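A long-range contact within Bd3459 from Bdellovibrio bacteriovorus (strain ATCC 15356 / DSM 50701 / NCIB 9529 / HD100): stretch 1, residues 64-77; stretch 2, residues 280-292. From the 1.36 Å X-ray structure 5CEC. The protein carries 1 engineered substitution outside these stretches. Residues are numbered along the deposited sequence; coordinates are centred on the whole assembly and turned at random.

Stretch 1 64-77: DKFPLASISKVVTT
Stretch 2 280-292: DTSDIEFHNGSGN

Three lysine and threonine side chains of stretch 1 carry the polar load, and each donates a hydrogen bond to a backbone carbonyl of stretch 2. K73 NZ donates to S290 O at 2.9 Å; its CA-to-CB bond points sideways, and chi angles m, t, t, p carry the ammonium across. The same NZ donates to S70 OG at 2.7 Å, so one ammonium links the 3-10 segment at S70 to the facing loop at S290. One turn on, the CA-to-CB bond of T76 (chi1 m) points toward stretch 2, and its OG1 donates to G289 O at 2.9 Å. At the far end K65, chi m, t, m, t, reaches along the 281-285 backbone: NZ donates to T281 O at 2.9 Å and forms a salt bridge with E285 OE1 at 3.1 Å, while CG lies 3.3 Å from S282 O. E285 meets it with chi1 and chi2 both t and chi3 near -35°.

No direct backbone-to-backbone hydrogen bond joins the two stretches. Stretch 1 runs as a strand through F66 and P67, turns at L68 and A69 (phi/psi 53/-143 at A69), passes through a 3-10 segment at 70-71 and continues as a helix. Stretch 2 has helical angles at 281-283, a short strand at 284-285, then loop. CA pairs set the register: K65 CA to D283 CA 6.5 Å, A69 CA to G291 CA 4.4 Å, K73 CA to S290 CA 5.5 Å and T76 CA to G289 CA 5.7 Å. From A69 to T76 the pairing descends from G291 to G289, so these segments run in opposite senses.

The closest CA pair of the register, A69-G291, has a glycine on one side. G291, at phi/psi 99/-5, places CA 3.4 Å from A69 O in a CA-H...O contact; an ideal CB there would lie 2.1 Å from A69 O, a clash, and would also jam against the preceding carbonyl. A second such contact joins S70 CA to S290 O at 3.4 Å. S72 OG donates to A69 O at 2.8 Å, bracing the turn, and water 1 bridges the backbones, accepting from A69 N and donating to G291 O, both at 2.8 Å. Within the loop, N288 OD1 accepts from G291 N at 2.9 Å.

Beside these polar contacts, F286 supplies the apolar packing. Its chi1 of -91° lies between wells and chi2 is 40°; although its CA-to-CB bond points sideways, the end of its side chain comes nearer. L68 CD1 (chi m, t) packs 3.7 Å from F286 CE1, and V75 CB (chi1 t) 3.6 Å from F286 CZ. V75 CG1 also meets I284 CD1 at 4.2 Å, with I284 t, t. Together the stretches bury 614 Å².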

ATOM      1  N   ASP A  64      21.066  10.071 -10.867  1.00 21.89           N
ATOM      2  CA  ASP A  64      21.793   9.278  -9.864  1.00 22.38           C
ATOM      3  C   ASP A  64      20.868   8.218  -9.263  1.00 19.81           C
ATOM      4  O   ASP A  64      19.666   8.485  -9.024  1.00 19.41           O
ATOM      5  CB  ASP A  64      22.278  10.181  -8.735  1.00 24.26           C
ATOM      6  CG  ASP A  64      23.297  11.198  -9.184  1.00 27.70           C
ATOM      7  OD1 ASP A  64      23.928  10.973 -10.218  1.00 32.84           O
ATOM      8  OD2 ASP A  64      23.456  12.206  -8.497  1.00 33.93           O
ATOM      9  N   LYS A  65      21.400   7.017  -9.007  1.00 20.05           N
ATOM     10  CA  LYS A  65      20.566   5.953  -8.421  1.00 18.47           C
ATOM     11  C   LYS A  65      20.333   6.182  -6.929  1.00 19.28           C
ATOM     12  O   LYS A  65      21.277   6.500  -6.202  1.00 19.41           O
ATOM     13  CB  LYS A  65      21.153   4.548  -8.590  1.00 20.58           C
ATOM     14  CG  LYS A  65      21.199   4.061 -10.035  1.00 22.89           C
ATOM     15  CD  LYS A  65      21.513   2.561 -10.096  1.00 24.97           C
ATOM     16  CE  LYS A  65      22.943   2.231  -9.748  1.00 27.66           C
ATOM     17  NZ  LYS A  65      23.198   0.769  -9.606  1.00 27.04           N
ATOM     18  N   PHE A  66      19.081   5.981  -6.482  1.00 17.58           N
ATOM     19  CA  PHE A  66      18.714   6.019  -5.055  1.00 17.85           C
ATOM     20  C   PHE A  66      17.783   4.860  -4.734  1.00 17.21           C
ATOM     21  O   PHE A  66      17.129   4.319  -5.643  1.00 16.83           O
ATOM     22  CB  PHE A  66      18.026   7.326  -4.687  1.00 17.63           C
ATOM     23  CG  PHE A  66      18.888   8.527  -4.874  1.00 18.22           C
ATOM     24  CD1 PHE A  66      19.960   8.748  -4.012  1.00 18.27           C
ATOM     25  CD2 PHE A  66      18.694   9.387  -5.952  1.00 17.86           C
ATOM     26  CE1 PHE A  66      20.764   9.841  -4.168  1.00 18.91           C
ATOM     27  CE2 PHE A  66      19.506  10.483  -6.107  1.00 18.14           C
ATOM     28  CZ  PHE A  66      20.545  10.706  -5.231  1.00 17.97           C
ATOM     29  N   PRO A  67      17.687   4.486  -3.450  1.00 16.40           N
ATOM     30  CA  PRO A  67      16.713   3.462  -3.070  1.00 16.50           C
ATOM     31  C   PRO A  67      15.281   3.879  -3.392  1.00 15.50           C
ATOM     32  O   PRO A  67      14.911   5.020  -3.136  1.00 15.96           O
ATOM     33  CB  PRO A  67      16.914   3.321  -1.575  1.00 17.00           C
ATOM     34  CG  PRO A  67      18.276   3.837  -1.292  1.00 19.50           C
ATOM     35  CD  PRO A  67      18.494   4.932  -2.299  1.00 18.11           C
ATOM     36  N   LEU A  68      14.535   2.959  -3.980  1.00 15.42           N
ATOM     37  CA  LEU A  68      13.167   3.237  -4.408  1.00 14.94           C
ATOM     38  C   LEU A  68      12.108   2.848  -3.399  1.00 14.70           C
ATOM     39  O   LEU A  68      10.980   3.360  -3.437  1.00 15.17           O
ATOM     40  CB  LEU A  68      12.885   2.468  -5.691  1.00 14.59           C
ATOM     41  CG  LEU A  68      13.795   2.734  -6.891  1.00 16.05           C
ATOM     42  CD1 LEU A  68      13.331   1.919  -8.085  1.00 16.48           C
ATOM     43  CD2 LEU A  68      13.773   4.222  -7.224  1.00 16.44           C
ATOM     44  N   ALA A  69      12.416   1.862  -2.575  1.00 15.00           N
ATOM     45  CA  ALA A  69      11.376   1.228  -1.751  1.00 15.21           C
ATOM     46  C   ALA A  69      10.223   0.772  -2.654  1.00 14.42           C
ATOM     47  O   ALA A  69      10.466   0.363  -3.798  1.00 14.30           O
ATOM     48  CB  ALA A  69      10.913   2.150  -0.612  1.00 16.58           C
ATOM     49  N   SER A  70       8.974   0.881  -2.198  1.00 14.32           N
ATOM     50  CA  SER A  70       7.868   0.271  -2.921  1.00 14.21           C
ATOM     51  C   SER A  70       7.441   1.003  -4.194  1.00 13.63           C
ATOM     52  O   SER A  70       6.587   0.482  -4.910  1.00 13.62           O
ATOM     53  CB  SER A  70       6.652   0.020  -2.006  1.00 14.56           C
ATOM     54  OG  SER A  70       6.902  -1.064  -1.119  1.00 16.03           O
ATOM     55  N   ILE A  71       8.020   2.153  -4.550  1.00 12.86           N
ATOM     56  CA  ILE A  71       7.780   2.621  -5.927  1.00 13.30           C
ATOM     57  C   ILE A  71       8.378   1.673  -6.955  1.00 13.26           C
ATOM     58  O   ILE A  71       7.953   1.667  -8.119  1.00 13.97           O
ATOM     59  CB  ILE A  71       8.133   4.089  -6.182  1.00 13.32           C
ATOM     60  CG1 ILE A  71       9.652   4.309  -6.299  1.00 14.84           C
ATOM     61  CG2 ILE A  71       7.440   4.981  -5.187  1.00 14.25           C
ATOM     62  CD1 ILE A  71      10.035   5.749  -6.621  1.00 16.03           C
ATOM     63  N   SER A  72       9.269   0.788  -6.523  1.00 13.33           N
ATOM     64  CA  SER A  72       9.662  -0.355  -7.335  1.00 13.28           C
ATOM     65  C   SER A  72       8.464  -1.086  -7.953  1.00 14.39           C
ATOM     66  O   SER A  72       8.544  -1.655  -9.033  1.00 14.85           O
ATOM     67  CB  SER A  72      10.408  -1.394  -6.490  1.00 14.41           C
ATOM     68  OG  SER A  72      11.645  -0.937  -6.038  1.00 14.71           O
ATOM     69  N   LYS A  73       7.356  -1.134  -7.202  1.00 13.42           N
ATOM     70  CA  LYS A  73       6.165  -1.868  -7.684  1.00 13.51           C
ATOM     71  C   LYS A  73       5.576  -1.274  -8.955  1.00 14.07           C
ATOM     72  O   LYS A  73       4.932  -1.992  -9.696  1.00 14.81           O
ATOM     73  CB  LYS A  73       5.129  -2.003  -6.565  1.00 13.33           C
ATOM     74  CG  LYS A  73       5.629  -2.753  -5.343  1.00 13.76           C
ATOM     75  CD  LYS A  73       4.526  -3.005  -4.339  1.00 14.38           C
ATOM     76  CE  LYS A  73       4.966  -3.901  -3.207  1.00 15.44           C
ATOM     77  NZ  LYS A  73       5.930  -3.257  -2.296  1.00 16.79           N
ATOM     78  N   VAL A  74       5.814   0.014  -9.199  1.00 13.35           N
ATOM     79  CA  VAL A  74       5.351   0.600 -10.454  1.00 13.92           C
ATOM     80  C   VAL A  74       6.173   0.048 -11.640  1.00 14.03           C
ATOM     81  O   VAL A  74       5.650  -0.146 -12.733  1.00 14.49           O
ATOM     82  CB  VAL A  74       5.387   2.127 -10.427  1.00 15.08           C
ATOM     83  CG1 VAL A  74       4.847   2.679 -11.735  1.00 15.33           C
ATOM     84  CG2 VAL A  74       4.559   2.686  -9.275  1.00 16.93           C
ATOM     85  N   VAL A  75       7.453  -0.222 -11.408  1.00 14.49           N
ATOM     86  CA  VAL A  75       8.300  -0.821 -12.438  1.00 14.38           C
ATOM     87  C   VAL A  75       7.842  -2.253 -12.710  1.00 14.87           C
ATOM     88  O   VAL A  75       7.676  -2.674 -13.869  1.00 15.00           O
ATOM     89  CB  VAL A  75       9.781  -0.793 -12.032  1.00 16.09           C
ATOM     90  CG1 VAL A  75      10.642  -1.285 -13.183  1.00 18.53           C
ATOM     91  CG2 VAL A  75      10.221   0.643 -11.689  1.00 16.50           C
ATOM     92  N   THR A  76       7.573  -2.994 -11.643  1.00 14.35           N
ATOM     93  CA  THR A  76       7.017  -4.369 -11.803  1.00 14.42           C
ATOM     94  C   THR A  76       5.661  -4.334 -12.555  1.00 14.35           C
ATOM     95  O   THR A  76       5.400  -5.211 -13.369  1.00 14.96           O
ATOM     96  CB  THR A  76       6.907  -5.016 -10.427  1.00 14.56           C
ATOM     97  OG1 THR A  76       8.207  -4.972  -9.815  1.00 15.36           O
ATOM     98  CG2 THR A  76       6.406  -6.439 -10.511  1.00 15.68           C
ATOM     99  N   THR A  77       4.849  -3.319 -12.253  1.00 13.98           N
ATOM    100  CA  THR A  77       3.549  -3.104 -12.917  1.00 13.76           C
ATOM    101  C   THR A  77       3.776  -2.930 -14.413  1.00 14.43           C
ATOM    102  O   THR A  77       3.100  -3.579 -15.209  1.00 15.09           O
ATOM    103  CB  THR A  77       2.846  -1.895 -12.304  1.00 13.66           C
ATOM    104  OG1 THR A  77       2.544  -2.187 -10.938  1.00 14.55           O
ATOM    105  CG2 THR A  77       1.585  -1.575 -12.971  1.00 14.39           C
ATOM    106  N   ASP A 280      20.837   0.310 -18.320  1.00 25.74           N
ATOM    107  CA  ASP A 280      21.689  -0.717 -17.746  1.00 29.08           C
ATOM    108  C   ASP A 280      21.738  -0.570 -16.221  1.00 30.30           C
ATOM    109  O   ASP A 280      20.922   0.164 -15.635  1.00 27.43           O
ATOM    110  CB  ASP A 280      23.054  -0.676 -18.434  1.00 32.63           C
ATOM    111  CG  ASP A 280      23.751   0.661 -18.284  1.00 35.77           C
ATOM    112  OD1 ASP A 280      23.548   1.347 -17.267  1.00 36.07           O
ATOM    113  OD2 ASP A 280      24.518   1.027 -19.188  1.00 44.09           O
ATOM    114  N   THR A 281      22.682  -1.256 -15.580  1.00 32.36           N
ATOM    115  CA  THR A 281      22.822  -1.267 -14.108  1.00 35.94           C
ATOM    116  C   THR A 281      23.010   0.112 -13.491  1.00 31.23           C
ATOM    117  O   THR A 281      22.595   0.347 -12.360  1.00 32.27           O
ATOM    118  CB  THR A 281      24.057  -2.070 -13.628  1.00 41.79           C
ATOM    119  OG1 THR A 281      25.256  -1.319 -13.873  1.00 49.02           O
ATOM    120  CG2 THR A 281      24.135  -3.414 -14.265  1.00 40.94           C
ATOM    121  N   SER A 282      23.677   0.989 -14.240  1.00 31.98           N
ATOM    122  CA  SER A 282      23.915   2.357 -13.806  1.00 31.65           C
ATOM    123  C   SER A 282      22.619   3.202 -13.734  1.00 28.21           C
ATOM    124  O   SER A 282      22.584   4.186 -13.022  1.00 30.80           O
ATOM    125  CB  SER A 282      24.987   2.997 -14.721  1.00 32.85           C
ATOM    126  OG  SER A 282      24.426   3.475 -15.943  1.00 38.57           O
ATOM    127  N   ASP A 283      21.585   2.821 -14.481  1.00 25.17           N
ATOM    128  CA  ASP A 283      20.275   3.487 -14.481  1.00 22.34           C
ATOM    129  C   ASP A 283      19.294   2.853 -13.487  1.00 21.39           C
ATOM    130  O   ASP A 283      18.502   3.550 -12.874  1.00 20.75           O
ATOM    131  CB  ASP A 283      19.638   3.409 -15.862  1.00 23.61           C
ATOM    132  CG  ASP A 283      20.513   3.999 -16.950  1.00 26.28           C
ATOM    133  OD1 ASP A 283      20.895   5.167 -16.780  1.00 31.73           O
ATOM    134  OD2 ASP A 283      20.832   3.301 -17.948  1.00 28.10           O
ATOM    135  N   ILE A 284      19.340   1.528 -13.383  1.00 20.87           N
ATOM    136  CA  ILE A 284      18.379   0.776 -12.584  1.00 20.55           C
ATOM    137  C   ILE A 284      18.943  -0.587 -12.219  1.00 22.39           C
ATOM    138  O   ILE A 284      19.485  -1.274 -13.069  1.00 25.80           O
ATOM    139  CB  ILE A 284      17.028   0.635 -13.348  1.00 21.52           C
ATOM    140  CG1 ILE A 284      15.978  -0.100 -12.506  1.00 22.42           C
ATOM    141  CG2 ILE A 284      17.196  -0.031 -14.714  1.00 23.46           C
ATOM    142  CD1 ILE A 284      14.553   0.106 -12.986  1.00 23.73           C
ATOM    143  N   GLU A 285      18.837  -0.960 -10.944  1.00 20.23           N
ATOM    144  CA  GLU A 285      19.363  -2.230 -10.487  1.00 22.81           C
ATOM    145  C   GLU A 285      18.357  -2.812  -9.523  1.00 20.95           C
ATOM    146  O   GLU A 285      18.163  -2.300  -8.422  1.00 22.21           O
ATOM    147  CB  GLU A 285      20.717  -2.055  -9.841  1.00 24.56           C
ATOM    148  CG  GLU A 285      21.351  -3.352  -9.402  1.00 28.16           C
ATOM    149  CD  GLU A 285      22.659  -3.157  -8.673  1.00 29.25           C
ATOM    150  OE1 GLU A 285      23.427  -2.228  -9.017  1.00 32.06           O
ATOM    151  OE2 GLU A 285      22.929  -3.958  -7.762  1.00 34.83           O
ATOM    152  N   PHE A 286      17.704  -3.871  -9.971  1.00 20.71           N
ATOM    153  CA  PHE A 286      16.697  -4.552  -9.198  1.00 19.06           C
ATOM    154  C   PHE A 286      17.176  -5.925  -8.722  1.00 18.50           C
ATOM    155  O   PHE A 286      17.989  -6.598  -9.372  1.00 21.02           O
ATOM    156  CB  PHE A 286      15.425  -4.755 -10.041  1.00 20.62           C
ATOM    157  CG  PHE A 286      14.411  -3.639  -9.922  1.00 18.46           C
ATOM    158  CD1 PHE A 286      14.796  -2.297  -9.878  1.00 19.07           C
ATOM    159  CD2 PHE A 286      13.057  -3.938  -9.868  1.00 18.51           C
ATOM    160  CE1 PHE A 286      13.836  -1.296  -9.771  1.00 18.71           C
ATOM    161  CE2 PHE A 286      12.106  -2.929  -9.778  1.00 17.92           C
ATOM    162  CZ  PHE A 286      12.486  -1.619  -9.728  1.00 18.03           C
ATOM    163  N   HIS A 287      16.639  -6.335  -7.584  1.00 18.36           N
ATOM    164  CA  HIS A 287      16.815  -7.673  -7.082  1.00 19.07           C
ATOM    165  C   HIS A 287      15.504  -8.352  -6.725  1.00 19.25           C
ATOM    166  O   HIS A 287      15.518  -9.558  -6.471  1.00 22.26           O
ATOM    167  CB  HIS A 287      17.732  -7.652  -5.851  1.00 22.28           C
ATOM    168  CG  HIS A 287      18.996  -6.895  -6.069  1.00 28.86           C
ATOM    169  ND1 HIS A 287      20.091  -7.477  -6.660  1.00 34.06           N
ATOM    170  CD2 HIS A 287      19.320  -5.596  -5.864  1.00 31.42           C
ATOM    171  CE1 HIS A 287      21.049  -6.583  -6.788  1.00 35.09           C
ATOM    172  NE2 HIS A 287      20.612  -5.435  -6.301  1.00 34.38           N
ATOM    173  N   ASN A 288      14.396  -7.608  -6.657  1.00 18.59           N
ATOM    174  CA  ASN A 288      13.108  -8.186  -6.384  1.00 18.17           C
ATOM    175  C   ASN A 288      12.048  -7.272  -6.956  1.00 16.28           C
ATOM    176  O   ASN A 288      12.363  -6.197  -7.494  1.00 17.41           O
ATOM    177  CB  ASN A 288      12.927  -8.484  -4.881  1.00 18.40           C
ATOM    178  CG  ASN A 288      12.920  -7.238  -4.011  1.00 19.06           C
ATOM    179  OD1 ASN A 288      12.597  -6.152  -4.434  1.00 18.15           O
ATOM    180  ND2 ASN A 288      13.328  -7.402  -2.766  1.00 23.11           N
ATOM    181  N   GLY A 289      10.792  -7.683  -6.867  1.00 16.55           N
ATOM    182  CA  GLY A 289       9.709  -6.919  -7.443  1.00 17.12           C
ATOM    183  C   GLY A 289       9.113  -5.877  -6.524  1.00 16.13           C
ATOM    184  O   GLY A 289       8.441  -4.966  -6.971  1.00 14.65           O
ATOM    185  N   SER A 290       9.354  -6.030  -5.222  1.00 16.23           N
ATOM    186  CA  SER A 290       8.659  -5.258  -4.208  1.00 16.67           C
ATOM    187  C   SER A 290       9.353  -3.992  -3.753  1.00 15.83           C
ATOM    188  O   SER A 290       8.682  -3.058  -3.286  1.00 15.92           O
ATOM    189  CB  SER A 290       8.366  -6.140  -2.997  1.00 17.46           C
ATOM    190  OG  SER A 290       9.563  -6.581  -2.442  1.00 18.97           O
ATOM    191  N   GLY A 291      10.698  -3.995  -3.778  1.00 16.23           N
ATOM    192  CA  GLY A 291      11.480  -2.882  -3.250  1.00 16.89           C
ATOM    193  C   GLY A 291      12.063  -3.006  -1.856  1.00 20.05           C
ATOM    194  O   GLY A 291      12.833  -2.141  -1.415  1.00 20.98           O
ATOM    195  N   ASN A 292      11.742  -4.077  -1.165  1.00 19.71           N
ATOM    196  CA  ASN A 292      12.187  -4.137   0.226  1.00 21.35           C
ATOM    197  C   ASN A 292      13.617  -4.713   0.286  1.00 20.69           C
ATOM    198  O   ASN A 292      14.228  -5.064  -0.722  1.00 22.53           O
ATOM    199  CB  ASN A 292      11.202  -4.884   1.106  1.00 24.24           C
ATOM    200  CG  ASN A 292      11.126  -6.332   0.770  1.00 26.61           C
ATOM    201  OD1 ASN A 292      11.728  -6.769  -0.194  1.00 29.22           O
ATOM    202  ND2 ASN A 292      10.457  -7.103   1.598  1.00 31.03           N
TER
HETATM  203  O   HOH W   1      14.300  -0.149  -2.762  1.00 22.47           O